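Phosphoribosylglycinamide synthetase (Anaerococcus prevotii, PDB 4DIM) probably acts as an ATP-grasp ligase that binds ATP and a divalent metal such as manganese to drive an ATP-dependent joining reaction. Local coordinates at residues I238-T242 / L266-V271; E333-K339 / E360-K366; T355-E359 / N371-Q376. Numbering follows the deposited sequence.

Contact 1: I238-T242 / L266-V271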
# COMPACT_ATOMS: atom_id res chain seq x y z
N ILE A 238 -6.64 17.65 -10.92
CA ILE A 238 -6.05 16.31 -10.85
C ILE A 238 -6.49 15.66 -9.54
O ILE A 238 -6.81 14.47 -9.50
CB ILE A 238 -4.49 16.37 -10.99
CG1 ILE A 238 -4.05 17.15 -12.24
CG2 ILE A 238 -3.87 14.97 -11.01
CD1 ILE A 238 -4.79 16.78 -13.54
N ILE A 239 -6.53 16.45 -8.48
CA ILE A 239 -6.94 15.96 -7.15
C ILE A 239 -8.41 15.46 -7.21
O ILE A 239 -8.72 14.43 -6.66
CB ILE A 239 -6.75 17.07 -6.06
CG1 ILE A 239 -5.28 17.52 -5.91
CG2 ILE A 239 -7.35 16.66 -4.71
CD1 ILE A 239 -4.29 16.51 -5.24
N GLU A 240 -9.28 16.21 -7.89
CA GLU A 240 -10.70 15.86 -8.02
C GLU A 240 -10.93 14.73 -8.98
O GLU A 240 -11.84 13.94 -8.76
CB GLU A 240 -11.50 17.07 -8.48
CG GLU A 240 -11.52 18.20 -7.47
CD GLU A 240 -11.87 17.86 -6.02
OE1 GLU A 240 -12.98 17.31 -5.77
OE2 GLU A 240 -11.04 18.16 -5.13
N LYS A 241 -10.13 14.66 -10.04
CA LYS A 241 -10.18 13.54 -10.98
C LYS A 241 -9.80 12.22 -10.27
O LYS A 241 -10.35 11.19 -10.61
CB LYS A 241 -9.25 13.81 -12.17
CG LYS A 241 -9.90 14.61 -13.27
CD LYS A 241 -8.88 15.05 -14.32
CE LYS A 241 -9.47 15.95 -15.38
NZ LYS A 241 -8.41 16.71 -16.08
N THR A 242 -8.89 12.26 -9.29
CA THR A 242 -8.44 11.11 -8.50
C THR A 242 -9.58 10.66 -7.55
O THR A 242 -9.89 9.46 -7.45
CB THR A 242 -7.13 11.48 -7.74
OG1 THR A 242 -6.10 11.70 -8.70
CG2 THR A 242 -6.64 10.41 -6.80
N LEU A 266 -0.69 9.70 -13.82
CA LEU A 266 -1.25 10.87 -14.48
C LEU A 266 -0.69 10.99 -15.90
O LEU A 266 0.52 11.08 -16.07
CB LEU A 266 -0.98 12.12 -13.62
CG LEU A 266 -0.95 13.46 -14.28
CD1 LEU A 266 -2.34 13.85 -14.75
CD2 LEU A 266 -0.47 14.46 -13.32
N LYS A 267 -1.59 10.96 -16.92
CA LYS A 267 -1.23 11.14 -18.34
C LYS A 267 -2.17 12.13 -19.01
O LYS A 267 -3.37 11.87 -19.10
CB LYS A 267 -1.24 9.80 -19.12
CG LYS A 267 -0.88 9.92 -20.62
CD LYS A 267 -0.77 8.55 -21.24
CE LYS A 267 -0.50 8.51 -22.74
NZ LYS A 267 -0.30 7.11 -23.23
N ASP A 268 -1.61 13.23 -19.55
CA ASP A 268 -2.37 14.21 -20.33
C ASP A 268 -3.65 14.68 -19.60
O ASP A 268 -4.75 14.66 -20.16
CB ASP A 268 -2.74 13.63 -21.72
CG ASP A 268 -1.53 13.13 -22.52
OD1 ASP A 268 -0.41 13.68 -22.32
OD2 ASP A 268 -1.71 12.20 -23.37
N ASN A 269 -3.48 15.12 -18.35
CA ASN A 269 -4.56 15.59 -17.50
C ASN A 269 -5.70 14.53 -17.33
O ASN A 269 -6.87 14.86 -17.19
CB ASN A 269 -5.11 16.95 -17.98
CG ASN A 269 -4.11 18.04 -17.68
OD1 ASN A 269 -3.63 18.16 -16.54
ND2 ASN A 269 -3.69 18.78 -18.70
N GLU A 270 -5.31 13.28 -17.24
CA GLU A 270 -6.24 12.20 -16.98
C GLU A 270 -5.52 11.25 -16.13
O GLU A 270 -4.31 11.09 -16.28
CB GLU A 270 -6.78 11.54 -18.26
CG GLU A 270 -7.91 12.34 -18.91
CD GLU A 270 -9.10 12.70 -18.03
OE1 GLU A 270 -9.38 11.95 -17.06
OE2 GLU A 270 -9.73 13.75 -18.29
N VAL A 271 -6.24 10.66 -15.16
CA VAL A 271 -5.63 9.77 -14.18
C VAL A 271 -6.17 8.40 -14.38
O VAL A 271 -7.31 8.23 -14.79
CB VAL A 271 -5.81 10.28 -12.73
CG1 VAL A 271 -5.26 11.69 -12.60
CG2 VAL A 271 -7.27 10.23 -12.28

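Contact 2: E333-K339 / E360-K366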
# COMPACT_ATOMS: atom_id res chain seq x y z
N GLU A 333 26.44 3.67 -0.61
CA GLU A 333 27.84 3.44 -0.98
C GLU A 333 28.66 2.90 0.21
O GLU A 333 29.84 3.21 0.34
CB GLU A 333 28.44 4.75 -1.53
CG GLU A 333 28.07 5.04 -2.98
CD GLU A 333 28.87 4.28 -4.02
OE1 GLU A 333 28.28 3.44 -4.73
OE2 GLU A 333 30.10 4.53 -4.12
N LYS A 334 28.05 2.04 1.05
CA LYS A 334 28.78 1.44 2.18
C LYS A 334 28.07 0.20 2.73
O LYS A 334 26.83 0.13 2.78
CB LYS A 334 28.99 2.47 3.32
CG LYS A 334 30.31 2.23 4.05
CD LYS A 334 30.68 3.35 5.02
CE LYS A 334 32.09 3.14 5.54
NZ LYS A 334 32.55 4.27 6.39
N SER A 335 28.87 -0.80 3.12
CA SER A 335 28.37 -2.05 3.71
C SER A 335 29.23 -2.39 4.91
O SER A 335 30.41 -2.05 4.94
CB SER A 335 28.40 -3.18 2.68
OG SER A 335 27.40 -3.05 1.70
N GLY A 336 28.63 -3.03 5.90
CA GLY A 336 29.38 -3.40 7.08
C GLY A 336 28.52 -3.83 8.23
O GLY A 336 27.31 -3.97 8.09
N ILE A 337 29.17 -4.07 9.38
CA ILE A 337 28.51 -4.51 10.60
C ILE A 337 28.41 -3.27 11.48
O ILE A 337 29.41 -2.59 11.72
CB ILE A 337 29.24 -5.71 11.28
CG1 ILE A 337 29.57 -6.86 10.27
CG2 ILE A 337 28.40 -6.27 12.43
CD1 ILE A 337 31.11 -7.16 10.10
N LEU A 338 27.18 -2.96 11.94
CA LEU A 338 26.90 -1.75 12.72
C LEU A 338 27.46 -1.79 14.14
O LEU A 338 27.41 -2.82 14.79
CB LEU A 338 25.37 -1.56 12.80
CG LEU A 338 24.85 -0.27 13.46
CD1 LEU A 338 25.19 0.93 12.62
CD2 LEU A 338 23.36 -0.32 13.64
N LYS A 339 27.96 -0.62 14.60
CA LYS A 339 28.43 -0.37 15.96
C LYS A 339 27.34 0.43 16.67
O LYS A 339 26.77 -0.03 17.66
CB LYS A 339 29.78 0.39 15.94
CG LYS A 339 30.32 0.81 17.32
CD LYS A 339 31.67 1.54 17.20
CE LYS A 339 31.70 2.90 17.86
NZ LYS A 339 32.96 3.65 17.57
N GLU A 360 23.51 -2.68 17.15
CA GLU A 360 24.89 -3.21 17.23
C GLU A 360 24.93 -4.68 16.79
O GLU A 360 24.07 -5.47 17.19
CB GLU A 360 25.51 -3.03 18.64
CG GLU A 360 27.00 -3.40 18.69
CD GLU A 360 27.92 -2.64 19.64
OE1 GLU A 360 28.98 -3.21 20.03
OE2 GLU A 360 27.63 -1.46 19.96
N ASN A 361 25.89 -5.01 15.91
CA ASN A 361 26.12 -6.33 15.33
C ASN A 361 25.11 -6.66 14.19
O ASN A 361 25.12 -7.79 13.71
CB ASN A 361 26.16 -7.45 16.37
CG ASN A 361 27.09 -7.18 17.53
OD1 ASN A 361 28.13 -6.50 17.40
ND2 ASN A 361 26.75 -7.71 18.69
N ASP A 362 24.31 -5.68 13.71
CA ASP A 362 23.44 -5.93 12.55
C ASP A 362 24.19 -5.50 11.30
O ASP A 362 25.04 -4.61 11.36
CB ASP A 362 22.08 -5.23 12.62
CG ASP A 362 21.07 -5.91 13.52
OD1 ASP A 362 19.86 -5.70 13.32
OD2 ASP A 362 21.50 -6.68 14.42
N GLU A 363 23.86 -6.14 10.18
CA GLU A 363 24.51 -5.86 8.92
C GLU A 363 23.83 -4.72 8.21
O GLU A 363 22.60 -4.69 8.11
CB GLU A 363 24.52 -7.10 8.01
CG GLU A 363 25.46 -6.95 6.83
CD GLU A 363 25.50 -8.17 5.92
OE1 GLU A 363 24.42 -8.63 5.50
OE2 GLU A 363 26.62 -8.65 5.63
N ILE A 364 24.65 -3.81 7.69
CA ILE A 364 24.26 -2.67 6.87
C ILE A 364 24.58 -3.09 5.45
O ILE A 364 25.76 -3.26 5.11
CB ILE A 364 25.03 -1.38 7.31
CG1 ILE A 364 24.91 -1.13 8.84
CG2 ILE A 364 24.56 -0.16 6.49
CD1 ILE A 364 23.42 -1.17 9.39
N LYS A 365 23.53 -3.35 4.64
CA LYS A 365 23.70 -3.79 3.26
C LYS A 365 23.42 -2.65 2.30
O LYS A 365 22.33 -2.09 2.34
CB LYS A 365 22.75 -4.96 2.94
CG LYS A 365 23.26 -6.34 3.34
CD LYS A 365 22.19 -7.43 3.18
CE LYS A 365 21.84 -7.78 1.74
NZ LYS A 365 20.36 -7.84 1.51
N LYS A 366 24.39 -2.33 1.40
CA LYS A 366 24.24 -1.33 0.33
C LYS A 366 22.86 -1.55 -0.30
O LYS A 366 22.59 -2.62 -0.86
CB LYS A 366 25.37 -1.47 -0.71
CG LYS A 366 25.37 -0.41 -1.80
CD LYS A 366 25.41 -1.03 -3.20
CE LYS A 366 25.50 -0.02 -4.32
NZ LYS A 366 26.88 0.54 -4.50

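Contact 3: T355-E359 / N371-Q376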
# COMPACT_ATOMS: atom_id res chain seq x y z
N THR A 355 12.96 6.69 13.83
CA THR A 355 13.20 5.36 14.37
C THR A 355 14.23 4.65 13.55
O THR A 355 14.25 4.78 12.33
CB THR A 355 11.89 4.54 14.44
OG1 THR A 355 11.32 4.43 13.14
CG2 THR A 355 10.88 5.13 15.43
N PHE A 356 15.05 3.87 14.25
CA PHE A 356 16.07 3.03 13.63
C PHE A 356 15.65 1.57 13.76
O PHE A 356 15.08 1.16 14.78
CB PHE A 356 17.44 3.29 14.25
CG PHE A 356 17.85 4.73 14.08
CD1 PHE A 356 18.13 5.25 12.82
CD2 PHE A 356 17.79 5.62 15.15
CE1 PHE A 356 18.39 6.61 12.65
CE2 PHE A 356 18.03 6.97 14.97
CZ PHE A 356 18.36 7.45 13.73
N PHE A 357 15.88 0.82 12.68
CA PHE A 357 15.59 -0.61 12.57
C PHE A 357 16.82 -1.48 12.86
O PHE A 357 16.64 -2.63 13.25
CB PHE A 357 15.07 -0.95 11.16
CG PHE A 357 13.96 -0.07 10.63
CD1 PHE A 357 12.91 0.32 11.44
CD2 PHE A 357 13.91 0.26 9.28
CE1 PHE A 357 11.89 1.10 10.94
CE2 PHE A 357 12.89 1.04 8.78
CZ PHE A 357 11.91 1.48 9.62
N LYS A 358 18.06 -0.98 12.64
CA LYS A 358 19.27 -1.77 12.88
C LYS A 358 19.88 -1.44 14.26
O LYS A 358 19.62 -0.39 14.85
CB LYS A 358 20.28 -1.56 11.73
CG LYS A 358 19.69 -1.80 10.32
CD LYS A 358 19.22 -3.25 10.10
CE LYS A 358 18.64 -3.53 8.73
NZ LYS A 358 19.66 -3.50 7.65
N GLU A 359 20.64 -2.41 14.80
CA GLU A 359 21.28 -2.33 16.13
C GLU A 359 22.69 -2.94 16.10
O GLU A 359 23.03 -3.62 15.13
CB GLU A 359 20.41 -3.06 17.19
CG GLU A 359 20.13 -4.53 16.92
CD GLU A 359 19.11 -5.19 17.84
OE1 GLU A 359 17.96 -4.68 17.91
OE2 GLU A 359 19.43 -6.25 18.43
N ASN A 371 13.99 -4.22 2.77
CA ASN A 371 14.43 -4.79 4.05
C ASN A 371 15.82 -4.29 4.43
O ASN A 371 16.25 -4.50 5.57
CB ASN A 371 14.39 -6.32 4.02
CG ASN A 371 13.01 -6.84 3.65
OD1 ASN A 371 12.08 -6.85 4.48
ND2 ASN A 371 12.81 -7.19 2.38
N ASP A 372 16.51 -3.59 3.50
CA ASP A 372 17.81 -2.96 3.73
C ASP A 372 17.67 -1.53 4.34
O ASP A 372 18.69 -0.84 4.46
CB ASP A 372 18.63 -2.90 2.42
CG ASP A 372 18.86 -4.24 1.76
OD1 ASP A 372 19.27 -5.18 2.46
OD2 ASP A 372 18.64 -4.33 0.53
N CYS A 373 16.44 -1.07 4.72
CA CYS A 373 16.24 0.25 5.33
C CYS A 373 16.86 0.24 6.71
O CYS A 373 16.69 -0.73 7.46
CB CYS A 373 14.75 0.62 5.41
SG CYS A 373 13.94 0.95 3.81
N ILE A 374 17.59 1.33 7.05
CA ILE A 374 18.22 1.53 8.37
C ILE A 374 17.19 2.10 9.36
O ILE A 374 17.26 1.83 10.56
CB ILE A 374 19.47 2.44 8.23
CG1 ILE A 374 20.58 1.70 7.46
CG2 ILE A 374 19.97 2.95 9.60
CD1 ILE A 374 20.60 1.96 5.95
N GLY A 375 16.25 2.87 8.85
CA GLY A 375 15.22 3.46 9.69
C GLY A 375 14.26 4.29 8.87
O GLY A 375 14.18 4.12 7.65
N GLN A 376 13.57 5.20 9.55
CA GLN A 376 12.63 6.10 8.90
C GLN A 376 12.43 7.36 9.70
O GLN A 376 12.54 7.34 10.93
CB GLN A 376 11.27 5.44 8.66
CG GLN A 376 10.48 5.15 9.93
CD GLN A 376 9.33 4.24 9.68
OE1 GLN A 376 9.27 3.51 8.70
NE2 GLN A 376 8.43 4.18 10.60

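Contact 1: I238-T242 / L266-V271
In this ATP-grasp domain, helix 236-253 lays its first turns against the tip of a β-hairpin made by strands 258-267 and 270-277. The tip is a tight two-residue turn: Asp268 and Asn269 both adopt left-handed backbone angles, which these residue types tolerate well. Lys241 loses the most surface. Its long, extended side chain reaches past the helix edge so that NZ donates a hydrogen bond to Asn269 O at 2.7 Å, while Glu270 OE2 lies at a long salt-bridge distance, 3.9 Å from Lys241 NZ; Asp237, one turn back, also forms a salt bridge with Lys241 NZ. Beneath these polar contacts, branched apolar side chains fill the gap. Ile238 CG2 meets Val271 CG1 at 3.9 Å, and Ile238 CD1 touches Leu266 CD1 at 4.0 Å. Val271, pointing at the helix, is short enough to nestle against its backbone, with CG2 3.6 Å from Lys241 O. Beside it, Thr242 turns its hydroxyl back into the helix, OG1 donating to Ile238 O at 3.0 Å.

Contact 2: E333-K339 / E360-K366
Backbone hydrogen bonds carry this antiparallel pairing. Gly336 and Ile364 form a hydrogen-bonded pair, Ile364 N donating to Gly336 O at 2.7 Å and Gly336 N to Ile364 O at 3.0 Å. Farther along, Leu338 N donates to Asp362 O at 2.8 Å, but Leu338 O receives Asn361 N at 2.9 Å, so two consecutive residues answer one. Asn361 has left-handed backbone angles and Asp362 extended ones, the geometry of a G1 β bulge; asparagine, among the non-glycine residues most at ease in that conformation, suits the first position. Past the other end of the bridges a side chain takes over: Ser335 OG, on a short arm held close to the backbone, accepts Lys366 N at 3.1 Å. Outermost is a salt bridge between Glu333 OE1 and Lys366 NZ at 3.2 Å, whose hydrogen bond is weak, between two long, exposed side chains.

Gly336, without a side chain, leaves the face it shares with Ile364 and Leu338 to those two residues. They are buried, Leu338 CB lying 3.9 Å from Ile364 CD1, and both also pack on strand 398-402, Leu338 on Ile400 and Ile364 on Leu402. Ile337 and Glu363 make a non-hydrogen-bonded pair on the more exposed face, where Ile337 CG2 rests 3.7 Å from Asn361 CA. The arrangement is that of a short edge strand, 363-364, added to the central strand 336-343 of a small antiparallel sheet and preceded by a G1 bulge at Asn361-Asp362.

Contact 3: T355-E359 / N371-Q376
The conformation of Phe357 sets the character of this contact. Its chi1 in the m well swings the ring across the partner segment, where one face covers Gly375: the CA lies 3.6 Å from the centroid of the Phe357 ring in a CH-pi contact. Glycine suits this spot because a CB would clash with Thr355 O, and its absence lets Phe356 CA and Gly375 CA approach to 4.1 Å. The ring of Phe357 also has a cation-pi partner in Arg17. Thr355 adopts p, bringing OG1 to 3.4 Å from Gln376 CG; the polar ends of Thr355 and Gln376 both bond to Glu353. Lys358 folds through two m angles, passing CE 3.6 Å from Cys373 O and sending NZ to Glu363 O.

The backbones join antiparallel: Thr355 N to Gln376 O is 3.0 Å, Gln376 N to Thr355 O 2.9 Å and Phe357 N to Ile374 O 2.7 Å. Strand 351-356 is thereby held as an outermost strand of the large sheet, with strand 375-381 between it and strand 323-329. Phe356 and Ile374 both pack on Ile341 of strand 336-343, and they touch Ile398 and Ile400, respectively, of strand 398-402.

In the fold
Following the chain, contact 1 comes first and is complete before the others begin: helix 236-253 is followed by strand 258-267, and the hairpin turn returns the chain to the start of the helix. Contact 2 closes the loop from 339 to 360, which carries strand 351-356, and contact 3 the loop from 359 to 371, which carries strand 363-364; the two cross, since their spans, 333-366 and 355-376, share residues 355-366. A salt bridge, Lys365 NZ to Asp372 OD1 at 3.0 Å, joins them directly. Contacts 1 and 3 reach opposite edges of the same large antiparallel sheet, whereas contact 2 adds edge strand 363-364 to the small C-terminal sheet beside contact 3.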